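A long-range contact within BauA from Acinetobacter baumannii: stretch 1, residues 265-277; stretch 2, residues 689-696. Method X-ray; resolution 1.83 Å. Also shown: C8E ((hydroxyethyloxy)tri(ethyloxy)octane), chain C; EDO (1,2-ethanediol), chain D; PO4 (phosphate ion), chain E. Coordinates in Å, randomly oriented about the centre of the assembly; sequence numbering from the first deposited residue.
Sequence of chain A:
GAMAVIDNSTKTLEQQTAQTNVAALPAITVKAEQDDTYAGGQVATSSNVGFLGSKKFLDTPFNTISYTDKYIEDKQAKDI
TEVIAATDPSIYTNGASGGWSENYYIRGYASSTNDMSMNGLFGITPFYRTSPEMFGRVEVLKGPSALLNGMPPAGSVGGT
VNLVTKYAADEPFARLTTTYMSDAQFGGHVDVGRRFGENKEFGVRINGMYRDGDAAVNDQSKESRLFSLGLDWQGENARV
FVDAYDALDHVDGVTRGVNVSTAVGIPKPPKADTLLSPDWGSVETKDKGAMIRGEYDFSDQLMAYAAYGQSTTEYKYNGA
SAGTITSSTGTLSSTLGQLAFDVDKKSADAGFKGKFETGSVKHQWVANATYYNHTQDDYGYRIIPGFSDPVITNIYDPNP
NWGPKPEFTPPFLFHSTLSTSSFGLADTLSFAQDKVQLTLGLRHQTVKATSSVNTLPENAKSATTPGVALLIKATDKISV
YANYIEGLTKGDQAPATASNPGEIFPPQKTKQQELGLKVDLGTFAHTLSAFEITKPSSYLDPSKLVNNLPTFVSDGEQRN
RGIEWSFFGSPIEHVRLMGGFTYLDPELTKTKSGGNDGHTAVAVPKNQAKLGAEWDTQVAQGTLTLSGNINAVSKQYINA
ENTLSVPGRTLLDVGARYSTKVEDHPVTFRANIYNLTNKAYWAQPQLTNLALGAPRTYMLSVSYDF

Stretch 1 265-277: GIPKPPKADTLLS
Stretch 2 689-696: NLALGAPR

Stretch 1 has no regular helix or strand. From Pro267 to Lys271 its backbone is extended, with phi between -59° and -79° and psi between 136° and 173°. A type I beta turn follows from Lys271 to Thr274. Ala272 (-64/-25) and Asp273 (-93/11) form its middle, and Thr274 N donates to Lys271 O at 3.0 Å. Stretch 2 is largely extended, with a short strand at Ala691 and Leu692. From Ile266 to Ala272 both stretches run in the same general direction: the register advances from Leu690 (Ile266 CA to Leu690 CA 9.2 Å) to Pro695 (Ala272 CA to Pro695 CA 4.7 Å). After the turn stretch 1 doubles back, and Leu276 CA lies 8.1 Å from Ala691 CA.

No hydrogen bond crosses between the stretches. They bury 413 Å² in total, mainly by apolar packing.

Leu692 has the most area covered by the other stretch, 118 Å². Its CA-to-CB bond points toward stretch 1, with chi1 m and chi2 t. Leu692 CD2 lies 3.7 Å from Pro269 CB and 4.2 Å from Pro270 CD. Leu692 CD1 lies 4.1 Å from Leu276 CD1 (Leu276 is m, t) and 3.9 Å from Thr274 CB. Leu692 thus touches residues both before and after the turn.

Pro695, C-gamma endo, packs against the turn. Pro695 CB is 3.9 Å from Ala272 CB and 3.8 Å from Asp273 N. Small Ala272 accompanies this close backbone approach. Further back, Ile266 (m, t) meets Leu690 (m, t), with Ile266 CG2 3.9 Å from Leu690 CD1.

Polar side chains brace the turn from within. Thr274 OG1 (chi1 m) donates to Lys271 O at 2.6 Å. The CA-to-CB bond of Lys271 (p, t, t, p) points away from stretch 2; Lys271 NZ forms a salt bridge with Asp273 OD1 at 2.8 Å. Asp273 chi1 is p.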

ATOM      1  N   GLY A 265      21.847  11.038  21.240  1.00 32.42           N
ATOM      2  CA  GLY A 265      20.544  11.454  20.768  1.00 30.50           C
ATOM      3  C   GLY A 265      19.775  10.300  20.124  1.00 24.44           C
ATOM      4  O   GLY A 265      20.284   9.179  20.027  1.00 27.73           O
ATOM      5  N   ILE A 266      18.558  10.612  19.678  1.00 26.62           N
ATOM      6  CA  ILE A 266      17.650   9.658  19.071  1.00 27.79           C
ATOM      7  C   ILE A 266      17.715   9.832  17.559  1.00 27.26           C
ATOM      8  O   ILE A 266      17.292  10.850  17.023  1.00 26.36           O
ATOM      9  CB  ILE A 266      16.212   9.844  19.587  1.00 24.16           C
ATOM     10  CG1 ILE A 266      16.145   9.631  21.102  1.00 25.40           C
ATOM     11  CG2 ILE A 266      15.251   8.913  18.855  1.00 25.71           C
ATOM     12  CD1 ILE A 266      14.883  10.079  21.751  1.00 24.33           C
ATOM     13  N   PRO A 267      18.218   8.836  16.822  1.00 26.79           N
ATOM     14  CA  PRO A 267      18.235   8.925  15.366  1.00 26.52           C
ATOM     15  C   PRO A 267      16.848   8.609  14.798  1.00 28.01           C
ATOM     16  O   PRO A 267      15.946   8.120  15.499  1.00 25.91           O
ATOM     17  CB  PRO A 267      19.253   7.854  14.970  1.00 30.71           C
ATOM     18  CG  PRO A 267      19.068   6.800  16.039  1.00 33.32           C
ATOM     19  CD  PRO A 267      18.711   7.551  17.316  1.00 28.24           C
ATOM     20  N   LYS A 268      16.658   8.953  13.529  1.00 26.61           N
ATOM     21  CA  LYS A 268      15.408   8.690  12.870  1.00 30.12           C
ATOM     22  C   LYS A 268      15.094   7.199  12.893  1.00 25.23           C
ATOM     23  O   LYS A 268      15.985   6.357  12.784  1.00 28.23           O
ATOM     24  CB  LYS A 268      15.459   9.233  11.442  1.00 33.03           C
ATOM     25  CG  LYS A 268      15.426  10.751  11.392  1.00 34.03           C
ATOM     26  CD  LYS A 268      14.874  11.287  10.080  1.00 44.56           C
ATOM     27  CE  LYS A 268      15.331  12.697   9.796  1.00 53.75           C
ATOM     28  NZ  LYS A 268      14.850  13.587  10.866  1.00 52.92           N
ATOM     29  N   PRO A 269      13.813   6.832  13.119  1.00 27.24           N
ATOM     30  CA  PRO A 269      13.435   5.429  13.189  1.00 27.20           C
ATOM     31  C   PRO A 269      13.663   4.735  11.851  1.00 28.69           C
ATOM     32  O   PRO A 269      13.405   5.304  10.800  1.00 27.64           O
ATOM     33  CB  PRO A 269      11.952   5.446  13.576  1.00 29.74           C
ATOM     34  CG  PRO A 269      11.465   6.822  13.219  1.00 29.77           C
ATOM     35  CD  PRO A 269      12.671   7.739  13.320  1.00 27.42           C
ATOM     36  N   PRO A 270      14.244   3.524  11.871  1.00 27.39           N
ATOM     37  CA  PRO A 270      14.247   2.636  10.709  1.00 29.88           C
ATOM     38  C   PRO A 270      12.809   2.324  10.293  1.00 28.86           C
ATOM     39  O   PRO A 270      11.859   2.619  11.035  1.00 26.49           O
ATOM     40  CB  PRO A 270      14.923   1.347  11.214  1.00 32.11           C
ATOM     41  CG  PRO A 270      15.665   1.774  12.450  1.00 32.51           C
ATOM     42  CD  PRO A 270      14.848   2.896  13.051  1.00 29.89           C
ATOM     43  N   LYS A 271      12.658   1.646   9.157  1.00 28.20           N
ATOM     44  CA  LYS A 271      11.313   1.316   8.689  1.00 30.08           C
ATOM     45  C   LYS A 271      10.616   0.441   9.736  1.00 26.06           C
ATOM     46  O   LYS A 271      11.262  -0.335  10.475  1.00 24.84           O
ATOM     47  CB  LYS A 271      11.362   0.688   7.289  1.00 33.64           C
ATOM     48  CG  LYS A 271      12.211  -0.552   7.131  1.00 38.41           C
ATOM     49  CD  LYS A 271      12.195  -1.057   5.683  1.00 47.11           C
ATOM     50  CE  LYS A 271      13.066  -2.277   5.469  1.00 46.76           C
ATOM     51  NZ  LYS A 271      12.644  -3.413   6.328  1.00 59.92           N
ATOM     52  N   ALA A 272       9.284   0.504   9.714  1.00 26.48           N
ATOM     53  CA  ALA A 272       8.453   0.042  10.817  1.00 27.45           C
ATOM     54  C   ALA A 272       8.581  -1.468  11.043  1.00 31.41           C
ATOM     55  O   ALA A 272       8.355  -1.931  12.166  1.00 28.47           O
ATOM     56  CB  ALA A 272       7.018   0.458  10.587  1.00 27.60           C
ATOM     57  N   ASP A 273       8.959  -2.249  10.011  1.00 27.43           N
ATOM     58  CA  ASP A 273       9.004  -3.702  10.155  1.00 27.62           C
ATOM     59  C   ASP A 273      10.404  -4.189  10.567  1.00 26.68           C
ATOM     60  O   ASP A 273      10.636  -5.368  10.641  1.00 28.89           O
ATOM     61  CB  ASP A 273       8.514  -4.439   8.898  1.00 31.40           C
ATOM     62  CG  ASP A 273       9.268  -4.086   7.624  1.00 38.02           C
ATOM     63  OD1 ASP A 273      10.189  -3.258   7.687  1.00 40.15           O
ATOM     64  OD2 ASP A 273       8.896  -4.612   6.558  1.00 45.36           O
ATOM     65  N   THR A 274      11.291  -3.276  10.959  1.00 27.29           N
ATOM     66  CA  THR A 274      12.632  -3.610  11.406  1.00 25.69           C
ATOM     67  C   THR A 274      12.554  -4.260  12.801  1.00 27.41           C
ATOM     68  O   THR A 274      11.936  -3.718  13.682  1.00 27.49           O
ATOM     69  CB  THR A 274      13.507  -2.353  11.451  1.00 28.72           C
ATOM     70  OG1 THR A 274      13.504  -1.701  10.177  1.00 28.47           O
ATOM     71  CG2 THR A 274      14.928  -2.616  11.886  1.00 28.47           C
ATOM     72  N   LEU A 275      13.359  -5.299  13.021  1.00 23.82           N
ATOM     73  CA  LEU A 275      13.555  -5.884  14.337  1.00 25.71           C
ATOM     74  C   LEU A 275      14.936  -5.462  14.845  1.00 29.48           C
ATOM     75  O   LEU A 275      15.945  -5.782  14.245  1.00 26.13           O
ATOM     76  CB  LEU A 275      13.459  -7.405  14.244  1.00 26.19           C
ATOM     77  CG  LEU A 275      13.676  -8.123  15.569  1.00 30.66           C
ATOM     78  CD1 LEU A 275      12.616  -7.718  16.587  1.00 29.90           C
ATOM     79  CD2 LEU A 275      13.707  -9.625  15.373  1.00 30.05           C
ATOM     80  N   LEU A 276      14.962  -4.732  15.957  1.00 24.23           N
ATOM     81  CA  LEU A 276      16.217  -4.174  16.493  1.00 26.34           C
ATOM     82  C   LEU A 276      16.782  -5.017  17.645  1.00 28.25           C
ATOM     83  O   LEU A 276      17.683  -4.585  18.363  1.00 32.44           O
ATOM     84  CB  LEU A 276      15.957  -2.739  16.941  1.00 25.97           C
ATOM     85  CG  LEU A 276      15.718  -1.741  15.813  1.00 29.14           C
ATOM     86  CD1 LEU A 276      15.529  -0.348  16.369  1.00 30.76           C
ATOM     87  CD2 LEU A 276      16.876  -1.756  14.807  1.00 30.35           C
ATOM     88  N   SER A 277      16.264  -6.231  17.792  1.00 26.69           N
ATOM     89  CA  SER A 277      16.763  -7.196  18.751  1.00 26.42           C
ATOM     90  C   SER A 277      17.199  -8.441  17.986  1.00 27.61           C
ATOM     91  O   SER A 277      16.782  -8.634  16.844  1.00 26.72           O
ATOM     92  CB  SER A 277      15.673  -7.520  19.794  1.00 29.01           C
ATOM     93  OG  SER A 277      15.213  -6.341  20.459  1.00 28.56           O
ATOM     94  N   ASN A 689      14.546   2.216  26.689  1.00 23.03           N
ATOM     95  CA  ASN A 689      14.116   3.588  26.381  1.00 23.01           C
ATOM     96  C   ASN A 689      13.130   3.652  25.206  1.00 23.42           C
ATOM     97  O   ASN A 689      12.203   4.474  25.231  1.00 24.36           O
ATOM     98  CB  ASN A 689      15.298   4.502  26.067  1.00 23.66           C
ATOM     99  CG  ASN A 689      16.249   4.747  27.221  1.00 29.65           C
ATOM    100  OD1 ASN A 689      17.406   5.048  26.966  1.00 26.60           O
ATOM    101  ND2 ASN A 689      15.780   4.652  28.470  1.00 27.35           N
ATOM    102  N   LEU A 690      13.361   2.840  24.152  1.00 23.10           N
ATOM    103  CA  LEU A 690      12.652   2.979  22.892  1.00 23.38           C
ATOM    104  C   LEU A 690      12.383   1.605  22.280  1.00 22.82           C
ATOM    105  O   LEU A 690      13.198   0.713  22.385  1.00 23.75           O
ATOM    106  CB  LEU A 690      13.510   3.745  21.880  1.00 24.51           C
ATOM    107  CG  LEU A 690      13.901   5.174  22.209  1.00 26.10           C
ATOM    108  CD1 LEU A 690      14.803   5.706  21.105  1.00 29.98           C
ATOM    109  CD2 LEU A 690      12.689   6.061  22.384  1.00 27.00           C
ATOM    110  N   ALA A 691      11.287   1.521  21.530  1.00 23.48           N
ATOM    111  CA  ALA A 691      11.018   0.415  20.651  1.00 24.45           C
ATOM    112  C   ALA A 691      10.182   0.940  19.482  1.00 26.03           C
ATOM    113  O   ALA A 691       9.427   1.889  19.625  1.00 22.95           O
ATOM    114  CB  ALA A 691      10.291  -0.679  21.386  1.00 25.50           C
ATOM    115  N   LEU A 692      10.346   0.316  18.315  1.00 22.95           N
ATOM    116  CA  LEU A 692       9.549   0.675  17.162  1.00 25.49           C
ATOM    117  C   LEU A 692       8.112   0.176  17.327  1.00 23.16           C
ATOM    118  O   LEU A 692       7.884  -0.952  17.733  1.00 25.11           O
ATOM    119  CB  LEU A 692      10.163   0.055  15.902  1.00 27.29           C
ATOM    120  CG  LEU A 692      11.440   0.711  15.403  1.00 28.78           C
ATOM    121  CD1 LEU A 692      12.026  -0.113  14.261  1.00 34.07           C
ATOM    122  CD2 LEU A 692      11.186   2.143  14.953  1.00 30.48           C
ATOM    123  N   GLY A 693       7.163   0.999  16.889  1.00 23.63           N
ATOM    124  CA  GLY A 693       5.771   0.612  16.794  1.00 23.96           C
ATOM    125  C   GLY A 693       5.565  -0.466  15.737  1.00 21.51           C
ATOM    126  O   GLY A 693       6.333  -0.572  14.798  1.00 22.97           O
ATOM    127  N   ALA A 694       4.476  -1.209  15.877  1.00 23.83           N
ATOM    128  CA  ALA A 694       4.127  -2.276  14.969  1.00 22.06           C
ATOM    129  C   ALA A 694       3.964  -1.714  13.560  1.00 25.66           C
ATOM    130  O   ALA A 694       3.386  -0.649  13.367  1.00 23.01           O
ATOM    131  CB  ALA A 694       2.853  -2.943  15.426  1.00 24.21           C
ATOM    132  N   PRO A 695       4.433  -2.449  12.533  1.00 23.58           N
ATOM    133  CA  PRO A 695       4.238  -2.030  11.138  1.00 22.23           C
ATOM    134  C   PRO A 695       2.803  -2.274  10.652  1.00 26.04           C
ATOM    135  O   PRO A 695       1.975  -2.864  11.363  1.00 24.68           O
ATOM    136  CB  PRO A 695       5.195  -2.956  10.397  1.00 22.94           C
ATOM    137  CG  PRO A 695       5.118  -4.242  11.184  1.00 25.14           C
ATOM    138  CD  PRO A 695       5.008  -3.795  12.643  1.00 25.84           C
ATOM    139  N   ARG A 696       2.541  -1.899   9.399  1.00 26.23           N
ATOM    140  CA  ARG A 696       1.295  -2.272   8.717  1.00 25.31           C
ATOM    141  C   ARG A 696       1.092  -3.780   8.863  1.00 23.00           C
ATOM    142  O   ARG A 696       2.009  -4.540   8.621  1.00 24.33           O
ATOM    143  CB  ARG A 696       1.380  -1.930   7.222  1.00 23.57           C
ATOM    144  CG  ARG A 696       0.117  -2.266   6.443  1.00 27.57           C
ATOM    145  CD  ARG A 696       0.342  -2.082   4.946  1.00 29.24           C
ATOM    146  NE  ARG A 696       0.565  -0.688   4.624  1.00 31.43           N
ATOM    147  CZ  ARG A 696       1.572  -0.192   3.890  1.00 38.06           C
ATOM    148  NH1 ARG A 696       2.533  -0.977   3.426  1.00 39.02           N
ATOM    149  NH2 ARG A 696       1.585   1.098   3.595  1.00 30.66           N
TER
HETATM  150  C2  C8E C 834      -4.836   0.952   0.927  1.00 74.68           C
HETATM  151  C3  C8E C 834      -3.638   1.163  -0.001  1.00 82.48           C
HETATM  152  C4  C8E C 834      -2.463   1.837   0.720  1.00 77.17           C
HETATM  153  C5  C8E C 834      -1.210   1.957  -0.160  1.00 73.67           C
HETATM  154  C6  C8E C 834      -0.479   0.642  -0.445  1.00 64.69           C
HETATM  155  C7  C8E C 834      -0.178  -0.123   0.837  1.00 77.30           C
HETATM  156  C8  C8E C 834      -1.258  -1.167   1.124  1.00 88.27           C
HETATM  157  O9  C8E C 834      -1.651  -1.759  -0.115  1.00105.09           O
HETATM  158  C10 C8E C 834      -2.579  -2.825   0.054  1.00 93.09           C
HETATM  159  C11 C8E C 834      -3.631  -2.729  -1.040  1.00 93.92           C
HETATM  160  O12 C8E C 834      -4.933  -2.808  -0.454  1.00 91.81           O
HETATM  161  C13 C8E C 834      -5.982  -2.548  -1.395  1.00100.13           C
HETATM  162  C14 C8E C 834      -7.145  -3.526  -1.218  1.00 86.84           C
HETATM  163  O15 C8E C 834      -7.203  -4.002   0.133  1.00 97.94           O
HETATM  164  C16 C8E C 834      -6.732  -5.343   0.317  1.00 75.10           C
HETATM  165  C17 C8E C 834      -7.415  -5.994   1.522  1.00 84.02           C
HETATM  166  O18 C8E C 834      -6.666  -7.139   1.941  1.00 86.48           O
HETATM  167  C19 C8E C 834      -7.177  -7.717   3.138  1.00 82.39           C
HETATM  168  C20 C8E C 834      -6.062  -7.901   4.167  1.00 78.60           C
HETATM  169  C1  EDO D 825      14.742  -5.705   9.754  1.00 60.96           C
HETATM  170  O1  EDO D 825      14.837  -6.609  10.844  1.00 35.17           O
HETATM  171  C2  EDO D 825      16.108  -5.767   9.114  1.00 62.14           C
HETATM  172  O2  EDO D 825      16.906  -6.297  10.179  1.00 54.45           O
HETATM  173  P   PO4 E 835       4.926  -0.182   0.672  1.00 80.58           P
HETATM  174  O1  PO4 E 835       4.934   0.452  -0.710  1.00 60.81           O
HETATM  175  O2  PO4 E 835       4.935   0.860   1.788  1.00 79.75           O
HETATM  176  O3  PO4 E 835       6.102  -1.113   0.816  1.00 73.12           O
HETATM  177  O4  PO4 E 835       3.667  -1.010   0.770  1.00 89.44           O